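Local structure of enzyme subtilase SubTY from Bacillus sp. TY145 (Bacillus sp., 5FFN) at residues E127-G132 and Y158-L163; A192-Q197 and T201-D206; C52-Q57 and D63-D68; S237-Y240 and Y244-I247. The protein probably hydrolyses peptide bonds as a serine endopeptidase of the subtilase family, and carries bound calcium and sodium ions. All blocks are in the same frame, centred on the assembly; numbering follows the deposited sequence.

Overall arrangement
The centres of the four contacts lie about 15 to 20 Å from the centre of the chain, and all are partly buried. Interactions 2 and 3 both reach the large mixed sheet, on opposite sides of the chain's centre; interaction 4 is a separate hairpin, and interaction 1 joins the C-terminal end of one helix to the turn after another. Interaction 1 is the smallest, one methyl pair and a weak bond. Interaction 2 buries the most surface and adds a salt-bridge network; interaction 3 is covalent, with waters around it; interaction 4 rests on backbone bonds and an indole face. K53 of interaction 3 makes a long, weak ion pair to E127 of interaction 1, and Y240 of interaction 4 packs on D68.

Interaction 1 of 4, residues E127-G132 and Y158-L163; sequences EASRTG and YGKGVL
A128 sets its CB against CG2 of V162 at 3.7 Å, one methyl meeting another where the last turns of helix 114-131 pass the chain that leaves helix 148-159. V162 can offer that branch because its CG1 lies anti to the backbone N (chi1 176°), which leaves CG2 beside the N and directed at the helix. Both residues are buried, and both also lean on the sheet: A128 touches V135 and V162 touches I137, two residues of strand 134-142. One residue on, at S129, toward the surface, the contact becomes polar. The chain of K160 bends at its third and fourth torsions and brings NZ to 2.8 Å from OG of S129, a weak hydrogen bond in which the ammonium is the donor. The hydroxyl of S129 is engaged more strongly by its own helix, chiefly through the carbonyl oxygen of D126, with that of A125 also near, so the lysine is a secondary partner. G161, with positive phi, is the C-prime residue of a Schellman motif: its N bonds to Y158 O, and V162 N reaches back to A157 O. This cap ends helix 148-159 and leads into strand 163-167, part of the alternating helix-and-strand architecture of the subtilisin fold. On another side of helix 114-131, the guanidinium of R130 meets the carboxylate of E127 in a salt bridge, with NH2 of R130 2.9 Å from OE1 of E127.

Interaction 2 of 4, residues A192-Q197 and T201-D206; sequences ALENVQ and TYRVAD
Strands 192-194 and 201-204 pair in the antiparallel sense but are strongly splayed, the N-to-C directions of the two short segments 118° apart, with L193 facing V204 in a non-hydrogen-bonded pair; past the corner at N195, the centre of an inverse gamma turn, Q197 faces Y202 in the same way. The contact thus joins the beta hairpin of strands 196-198 and 201-204 to strand 188-194 of the large mixed sheet. A205 N donates to A192 O at 2.9 Å, and E194 N donates to R203 O. The side chains of E194 and R203 lie alongside each other, pointing the same way. R203 is extended from CG to NE, and its NH1 reaches E194 OE2 at 2.9 Å. The donor comes from above the carboxylate, 42° out of its plane, while the oxygen lies near the guanidinium plane. NH2 of R203 bonds to D206 OD1 at 2.9 Å on the syn side. A water joins E194 OE1 to D206 N. At the corner, N195 OD1 comes to the edge of the Y202 ring and shares a second water with the phenol OH, which also bonds to S13; L193 CD1 packs on Y202 CB at 3.9 Å. A methionine in place of R203 would probably leave E194 and D206 without their shared cation. With E194 OE2 and D206 OD1 5.6 Å apart, the guanidinium is likely to offset their mutual repulsion and favour the charged form of both.

Interaction 3 of 4, residues C52-Q57 and D63-D68; sequences CKDFTQ and DGSCTD
C52 and C66 are joined by a disulfide, SG to SG 2.0 Å, which ties the last part of strand 49-54, a strand of the large sheet of this subtilisin-like fold, to the loop leading into helix 72-81. The sulfur of C52 stands anti to its own N (chi1 168°), whereas that of C66 sits between N and the carbonyl carbon (chi1 61°); the dihedral across the bond is -106°. Next to it G64 N donates to C52 O at 2.7 Å, and positive phi makes a glycine apt there. K53 and D63 form a non-hydrogen-bonded antiparallel pair with side chains on one face. K53 CE comes within 3.6 Å of D63 OD2, but NZ goes further, to bonds with H123 and Q51. Farther out, D54 organises the turn after its strand: OD1 accepts from T56 N, an Asx turn, and from T56 OG1, while OD2 takes Q57 NE2 in a straight bond. Waters also bridge the segments. One links C52 N to D63 OD1; another joins the D54 turn to the second segment, receiving T67 N, contacting S65 OG and donating to D54 OD2 at 2.7 Å.

Interaction 4 of 4, residues S237-Y240 and Y244-I247; sequences STWY and YNTI
This is a beta hairpin, strand 235-238 paired with strand 244-247, a two-stranded sheet of its own beside helix 72-81 in the subtilase fold. S237 and N245 form a hydrogen-bonded antiparallel pair: S237 N to N245 O and N245 N to S237 O, both 2.9 Å. T238 and Y244 follow as a non-hydrogen-bonded pair, their side chains diverging. Y244 CA comes to 3.1 Å from S237 O, a CA-H...O contact, and this carbonyl oxygen also lies at the edge of the tyrosine ring; the phenol OH continues to D44. Past the strand, W239 turns back over the hairpin. Its CG is anti to the backbone N (chi1 -160°), which carries the indole alongside N245. CB of N245 sits over the six-membered ring, 3.8 Å from its centroid, as a CH-pi contact, and the amide plane stands 75° to the indole, with ND2 above the same face near its rim. Y240 CD1 lies over the opposite face. A serine in place of W239 would probably strip N245 of the aromatic surface its CB and amide rest on, leaving that side chain freer to turn. I247, whose side chain also touches H75 of helix 72-81, reaches the indole at its edge, CD1 lying 4.1 Å from W239 CZ3.

Interaction 1 of 4, residues E127-G132 and Y158-L163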
# COMPACT_ATOMS: atom_id res chain seq x y z
N GLU A 127 -3.47 21.09 -1.50
CA GLU A 127 -4.34 21.18 -0.32
C GLU A 127 -3.51 21.32 0.95
O GLU A 127 -3.86 22.10 1.85
CB GLU A 127 -5.27 19.98 -0.21
CG GLU A 127 -6.35 19.95 -1.27
CD GLU A 127 -7.41 21.02 -1.05
OE1 GLU A 127 -8.09 21.00 -0.01
OE2 GLU A 127 -7.50 21.89 -1.91
N ALA A 128 -2.43 20.54 1.02
CA ALA A 128 -1.53 20.60 2.18
C ALA A 128 -0.89 21.97 2.35
O ALA A 128 -0.88 22.54 3.45
CB ALA A 128 -0.43 19.47 2.08
N SER A 129 -0.38 22.52 1.26
CA SER A 129 0.23 23.83 1.33
C SER A 129 -0.81 24.89 1.68
O SER A 129 -0.51 25.80 2.46
CB SER A 129 0.90 24.19 0.01
OG SER A 129 0.08 23.89 -1.10
N ARG A 130 -2.01 24.79 1.13
CA ARG A 130 -3.03 25.83 1.36
C ARG A 130 -3.47 25.83 2.81
O ARG A 130 -3.50 26.88 3.47
CB ARG A 130 -4.24 25.64 0.46
CG ARG A 130 -5.19 26.84 0.53
CD ARG A 130 -6.39 26.64 -0.32
NE ARG A 130 -7.31 25.76 0.37
CZ ARG A 130 -7.53 24.51 0.05
NH1 ARG A 130 -6.90 23.99 -1.01
NH2 ARG A 130 -8.40 23.80 0.78
N THR A 131 -3.72 24.64 3.34
CA THR A 131 -4.33 24.45 4.69
C THR A 131 -3.29 24.37 5.82
O THR A 131 -3.67 24.31 7.00
CB THR A 131 -5.13 23.17 4.75
OG1 THR A 131 -4.26 22.04 4.57
CG2 THR A 131 -6.26 23.18 3.69
N GLY A 132 -2.01 24.33 5.45
CA GLY A 132 -0.93 24.13 6.39
C GLY A 132 -1.02 22.80 7.15
O GLY A 132 -0.48 22.66 8.26
N TYR A 158 6.43 15.77 -2.52
CA TYR A 158 7.52 15.63 -1.54
C TYR A 158 8.18 16.99 -1.34
O TYR A 158 8.59 17.34 -0.22
CB TYR A 158 8.56 14.61 -1.99
CG TYR A 158 9.49 14.12 -0.87
CD1 TYR A 158 9.03 13.22 0.08
CD2 TYR A 158 10.81 14.58 -0.76
CE1 TYR A 158 9.88 12.75 1.11
CE2 TYR A 158 11.66 14.12 0.27
CZ TYR A 158 11.18 13.20 1.20
OH TYR A 158 11.97 12.71 2.21
N GLY A 159 8.23 17.78 -2.42
CA GLY A 159 8.82 19.11 -2.40
C GLY A 159 7.98 20.10 -1.62
O GLY A 159 8.48 21.16 -1.27
N LYS A 160 6.72 19.79 -1.40
CA LYS A 160 5.79 20.59 -0.61
C LYS A 160 5.50 19.99 0.80
O LYS A 160 4.52 20.37 1.46
CB LYS A 160 4.50 20.81 -1.40
CG LYS A 160 4.70 21.67 -2.67
CD LYS A 160 3.48 21.65 -3.55
CE LYS A 160 2.95 23.02 -3.87
NZ LYS A 160 2.44 23.67 -2.67
N GLY A 161 6.40 19.12 1.28
CA GLY A 161 6.38 18.62 2.67
C GLY A 161 5.38 17.52 2.99
O GLY A 161 4.97 17.38 4.15
N VAL A 162 4.91 16.80 1.96
CA VAL A 162 3.96 15.69 2.11
C VAL A 162 4.76 14.37 2.08
O VAL A 162 5.59 14.17 1.18
CB VAL A 162 2.92 15.65 0.95
CG1 VAL A 162 2.00 14.43 1.07
CG2 VAL A 162 2.05 16.93 0.94
N LEU A 163 4.56 13.52 3.08
CA LEU A 163 5.22 12.21 3.11
C LEU A 163 4.45 11.28 2.15
O LEU A 163 3.22 11.24 2.18
CB LEU A 163 5.18 11.61 4.50
CG LEU A 163 5.95 10.30 4.67
CD1 LEU A 163 7.44 10.55 4.46
CD2 LEU A 163 5.67 9.72 6.01

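Interaction 2 of 4, residues A192-Q197 and T201-D206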
# COMPACT_ATOMS: atom_id res chain seq x y z
N ALA A 192 5.93 -6.50 2.34
CA ALA A 192 4.90 -7.17 3.15
C ALA A 192 5.55 -8.32 3.95
O ALA A 192 6.19 -9.23 3.35
CB ALA A 192 3.80 -7.75 2.25
N LEU A 193 5.35 -8.26 5.26
CA LEU A 193 5.61 -9.36 6.18
C LEU A 193 4.37 -10.28 6.26
O LEU A 193 3.24 -9.82 6.18
CB LEU A 193 5.92 -8.87 7.59
CG LEU A 193 7.09 -7.87 7.75
CD1 LEU A 193 7.20 -7.31 9.14
CD2 LEU A 193 8.34 -8.56 7.30
N GLU A 194 4.65 -11.56 6.50
CA GLU A 194 3.60 -12.50 6.92
C GLU A 194 3.80 -12.83 8.38
O GLU A 194 4.87 -12.56 8.94
CB GLU A 194 3.65 -13.75 6.06
CG GLU A 194 4.97 -14.51 6.14
CD GLU A 194 5.10 -15.65 5.15
OE1 GLU A 194 4.28 -15.76 4.22
OE2 GLU A 194 6.07 -16.42 5.31
N ASN A 195 2.77 -13.42 9.01
CA ASN A 195 2.86 -13.69 10.44
C ASN A 195 3.50 -15.05 10.69
O ASN A 195 2.83 -15.98 11.19
CB ASN A 195 1.50 -13.60 11.08
CG ASN A 195 1.56 -13.60 12.61
OD1 ASN A 195 2.62 -13.36 13.20
ND2 ASN A 195 0.41 -13.88 13.25
N VAL A 196 4.77 -15.16 10.31
CA VAL A 196 5.60 -16.34 10.46
C VAL A 196 6.99 -15.87 10.85
O VAL A 196 7.45 -14.81 10.36
CB VAL A 196 5.74 -17.12 9.14
CG1 VAL A 196 6.69 -18.27 9.29
CG2 VAL A 196 4.35 -17.53 8.57
N GLN A 197 7.66 -16.64 11.72
CA GLN A 197 9.02 -16.36 12.14
C GLN A 197 10.02 -17.22 11.38
O GLN A 197 9.80 -18.42 11.12
CB GLN A 197 9.20 -16.56 13.63
CG GLN A 197 8.27 -15.75 14.49
CD GLN A 197 8.57 -14.25 14.43
OE1 GLN A 197 9.69 -13.81 14.76
NE2 GLN A 197 7.58 -13.46 13.98
N THR A 201 13.15 -13.62 13.23
CA THR A 201 12.37 -12.42 12.98
C THR A 201 11.12 -12.76 12.19
O THR A 201 10.99 -13.87 11.70
CB THR A 201 13.20 -11.34 12.16
OG1 THR A 201 13.31 -11.69 10.77
CG2 THR A 201 14.59 -11.18 12.70
N TYR A 202 10.24 -11.77 12.02
CA TYR A 202 9.22 -11.89 11.00
C TYR A 202 9.81 -12.21 9.64
O TYR A 202 10.96 -11.88 9.33
CB TYR A 202 8.38 -10.62 10.90
CG TYR A 202 7.40 -10.46 12.02
CD1 TYR A 202 6.15 -11.10 12.00
CD2 TYR A 202 7.73 -9.72 13.12
CE1 TYR A 202 5.25 -10.96 13.06
CE2 TYR A 202 6.85 -9.55 14.18
CZ TYR A 202 5.61 -10.17 14.15
OH TYR A 202 4.77 -9.94 15.23
N ARG A 203 9.00 -12.87 8.82
CA ARG A 203 9.38 -13.30 7.50
C ARG A 203 8.71 -12.45 6.42
O ARG A 203 7.49 -12.22 6.48
CB ARG A 203 8.94 -14.78 7.31
CG ARG A 203 9.36 -15.35 6.01
CD ARG A 203 9.13 -16.89 5.97
NE ARG A 203 9.79 -17.45 4.80
CZ ARG A 203 9.29 -17.49 3.57
NH1 ARG A 203 8.09 -17.01 3.32
NH2 ARG A 203 10.01 -17.98 2.58
N VAL A 204 9.49 -11.98 5.45
CA VAL A 204 8.94 -11.36 4.26
C VAL A 204 8.12 -12.39 3.48
O VAL A 204 8.62 -13.51 3.20
CB VAL A 204 10.05 -10.77 3.37
CG1 VAL A 204 9.46 -10.07 2.14
CG2 VAL A 204 10.89 -9.78 4.18
N ALA A 205 6.90 -12.02 3.07
CA ALA A 205 6.09 -12.92 2.21
C ALA A 205 6.75 -13.10 0.85
O ALA A 205 7.32 -12.17 0.27
CB ALA A 205 4.62 -12.47 2.09
N ASP A 206 6.66 -14.33 0.32
CA ASP A 206 7.26 -14.63 -0.96
C ASP A 206 6.73 -13.70 -2.07
O ASP A 206 7.47 -13.38 -2.97
CB ASP A 206 7.03 -16.08 -1.37
CG ASP A 206 7.80 -17.09 -0.54
OD1 ASP A 206 8.59 -16.74 0.36
OD2 ASP A 206 7.57 -18.29 -0.84
O HOH W 1 5.39 -16.49 1.79
O HOH W 2 2.41 -11.11 14.84

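Interaction 3 of 4, residues C52-Q57 and D63-D68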
# COMPACT_ATOMS: atom_id res chain seq x y z
N CYS A 52 -13.29 14.21 0.63
CA CYS A 52 -13.83 13.10 -0.10
C CYS A 52 -13.94 13.60 -1.53
O CYS A 52 -14.79 14.45 -1.84
CB CYS A 52 -15.17 12.68 0.48
SG CYS A 52 -16.12 11.56 -0.49
N LYS A 53 -13.01 13.14 -2.38
CA LYS A 53 -12.91 13.64 -3.75
C LYS A 53 -12.67 12.50 -4.75
O LYS A 53 -12.10 11.47 -4.39
CB LYS A 53 -11.78 14.68 -3.88
CG LYS A 53 -11.96 15.89 -3.00
CD LYS A 53 -10.86 16.91 -3.12
CE LYS A 53 -11.24 18.19 -2.38
NZ LYS A 53 -10.13 19.03 -2.06
N ASP A 54 -13.15 12.70 -5.99
CA ASP A 54 -13.12 11.65 -7.00
C ASP A 54 -12.47 12.18 -8.26
O ASP A 54 -12.93 13.18 -8.84
CB ASP A 54 -14.55 11.15 -7.27
CG ASP A 54 -14.62 9.90 -8.15
OD1 ASP A 54 -13.61 9.44 -8.75
OD2 ASP A 54 -15.74 9.35 -8.22
N PHE A 55 -11.37 11.51 -8.67
CA PHE A 55 -10.58 11.89 -9.82
C PHE A 55 -10.82 10.99 -11.03
O PHE A 55 -10.14 11.15 -12.06
CB PHE A 55 -9.09 11.86 -9.44
CG PHE A 55 -8.72 12.90 -8.41
CD1 PHE A 55 -8.99 12.69 -7.07
CD2 PHE A 55 -8.14 14.08 -8.77
CE1 PHE A 55 -8.66 13.66 -6.11
CE2 PHE A 55 -7.83 15.05 -7.82
CZ PHE A 55 -8.10 14.82 -6.48
N THR A 56 -11.79 10.10 -10.92
CA THR A 56 -12.02 9.08 -11.94
C THR A 56 -13.20 9.38 -12.90
O THR A 56 -13.46 8.58 -13.80
CB THR A 56 -12.22 7.69 -11.32
OG1 THR A 56 -13.49 7.61 -10.65
CG2 THR A 56 -11.07 7.31 -10.30
N GLN A 57 -13.91 10.48 -12.71
CA GLN A 57 -15.12 10.72 -13.51
C GLN A 57 -14.80 11.58 -14.73
O GLN A 57 -13.66 12.04 -14.89
CB GLN A 57 -16.21 11.37 -12.66
CG GLN A 57 -16.55 10.60 -11.40
CD GLN A 57 -17.74 11.19 -10.64
OE1 GLN A 57 -18.57 11.90 -11.24
NE2 GLN A 57 -17.86 10.88 -9.33
N ASP A 63 -15.86 16.87 -6.16
CA ASP A 63 -15.71 17.07 -4.73
C ASP A 63 -16.98 16.60 -4.04
O ASP A 63 -18.09 16.89 -4.46
CB ASP A 63 -15.39 18.55 -4.47
CG ASP A 63 -14.88 18.80 -3.08
OD1 ASP A 63 -15.03 17.91 -2.24
OD2 ASP A 63 -14.40 19.92 -2.83
N GLY A 64 -16.81 15.81 -2.99
CA GLY A 64 -17.91 15.32 -2.20
C GLY A 64 -18.35 13.95 -2.59
O GLY A 64 -19.40 13.50 -2.15
N SER A 65 -17.55 13.28 -3.43
CA SER A 65 -17.81 11.93 -3.81
C SER A 65 -16.50 11.16 -3.80
O SER A 65 -15.50 11.69 -4.24
CB SER A 65 -18.41 11.86 -5.21
OG SER A 65 -18.96 10.58 -5.37
N CYS A 66 -16.54 9.94 -3.30
CA CYS A 66 -15.34 9.10 -3.14
C CYS A 66 -15.79 7.68 -2.87
O CYS A 66 -15.27 6.96 -2.01
CB CYS A 66 -14.42 9.67 -2.06
SG CYS A 66 -15.19 9.77 -0.38
N THR A 67 -16.75 7.24 -3.66
CA THR A 67 -17.46 6.03 -3.37
C THR A 67 -16.69 4.75 -3.66
O THR A 67 -16.28 4.50 -4.80
CB THR A 67 -18.82 6.01 -4.17
OG1 THR A 67 -19.54 7.21 -3.85
CG2 THR A 67 -19.61 4.84 -3.81
N ASP A 68 -16.53 3.91 -2.65
CA ASP A 68 -15.86 2.62 -2.83
C ASP A 68 -16.87 1.56 -3.23
O ASP A 68 -17.77 1.20 -2.44
CB ASP A 68 -15.13 2.19 -1.55
CG ASP A 68 -14.25 0.95 -1.75
OD1 ASP A 68 -14.03 0.47 -2.90
OD2 ASP A 68 -13.77 0.41 -0.73
O HOH W 3 -13.94 17.03 0.13
O HOH W 4 -17.35 8.58 -6.22
O HOH W 5 -20.14 11.94 -8.00

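Interaction 4 of 4, residues S237-Y240 and Y244-I247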
# COMPACT_ATOMS: atom_id res chain seq x y z
N SER A 237 -9.63 -5.90 8.07
CA SER A 237 -9.94 -4.52 8.21
C SER A 237 -11.39 -4.30 7.76
O SER A 237 -12.11 -5.28 7.45
CB SER A 237 -8.97 -3.65 7.36
OG SER A 237 -9.11 -2.30 7.63
N THR A 238 -11.75 -3.02 7.75
CA THR A 238 -13.05 -2.49 7.33
C THR A 238 -13.31 -2.79 5.84
O THR A 238 -12.38 -2.85 5.04
CB THR A 238 -13.11 -1.00 7.57
OG1 THR A 238 -11.94 -0.34 7.08
CG2 THR A 238 -13.26 -0.64 9.06
N TRP A 239 -14.59 -2.96 5.49
CA TRP A 239 -15.00 -3.33 4.13
C TRP A 239 -16.16 -2.47 3.66
O TRP A 239 -16.90 -1.89 4.45
CB TRP A 239 -15.33 -4.80 4.06
CG TRP A 239 -15.30 -5.41 2.70
CD1 TRP A 239 -16.35 -6.01 2.03
CD2 TRP A 239 -14.17 -5.53 1.86
NE1 TRP A 239 -15.91 -6.50 0.83
CE2 TRP A 239 -14.58 -6.21 0.69
CE3 TRP A 239 -12.83 -5.14 1.99
CZ2 TRP A 239 -13.69 -6.49 -0.34
CZ3 TRP A 239 -11.95 -5.45 0.98
CH2 TRP A 239 -12.38 -6.11 -0.17
N TYR A 240 -16.25 -2.31 2.33
CA TYR A 240 -17.10 -1.29 1.74
C TYR A 240 -18.60 -1.58 1.94
O TYR A 240 -19.40 -0.66 1.84
CB TYR A 240 -16.81 -1.10 0.23
CG TYR A 240 -17.39 -2.16 -0.69
CD1 TYR A 240 -16.84 -3.42 -0.80
CD2 TYR A 240 -18.48 -1.84 -1.52
CE1 TYR A 240 -17.37 -4.36 -1.66
CE2 TYR A 240 -19.01 -2.75 -2.39
CZ TYR A 240 -18.47 -4.00 -2.47
OH TYR A 240 -19.03 -4.92 -3.35
N TYR A 244 -16.34 -6.44 7.60
CA TYR A 244 -14.87 -6.60 7.63
C TYR A 244 -14.47 -7.65 6.65
O TYR A 244 -15.25 -8.48 6.29
CB TYR A 244 -14.38 -6.99 9.06
CG TYR A 244 -14.92 -6.04 10.04
CD1 TYR A 244 -16.18 -6.24 10.61
CD2 TYR A 244 -14.25 -4.87 10.36
CE1 TYR A 244 -16.71 -5.32 11.47
CE2 TYR A 244 -14.77 -3.95 11.21
CZ TYR A 244 -16.03 -4.18 11.77
OH TYR A 244 -16.57 -3.27 12.60
N ASN A 245 -13.22 -7.62 6.22
CA ASN A 245 -12.71 -8.59 5.29
C ASN A 245 -11.21 -8.75 5.51
O ASN A 245 -10.58 -7.85 6.09
CB ASN A 245 -13.04 -8.16 3.86
CG ASN A 245 -12.80 -9.21 2.86
OD1 ASN A 245 -12.81 -10.41 3.15
ND2 ASN A 245 -12.56 -8.78 1.62
N THR A 246 -10.71 -9.90 5.11
CA THR A 246 -9.32 -10.27 5.26
C THR A 246 -8.72 -10.45 3.89
O THR A 246 -9.05 -11.39 3.14
CB THR A 246 -9.13 -11.51 6.20
OG1 THR A 246 -9.62 -11.17 7.50
CG2 THR A 246 -7.69 -11.94 6.28
N ILE A 247 -7.79 -9.54 3.55
CA ILE A 247 -7.07 -9.63 2.30
C ILE A 247 -5.53 -9.47 2.53
O ILE A 247 -5.10 -9.20 3.65
CB ILE A 247 -7.65 -8.66 1.18
CG1 ILE A 247 -7.70 -7.22 1.64
CG2 ILE A 247 -9.06 -9.17 0.74
CD1 ILE A 247 -7.92 -6.18 0.54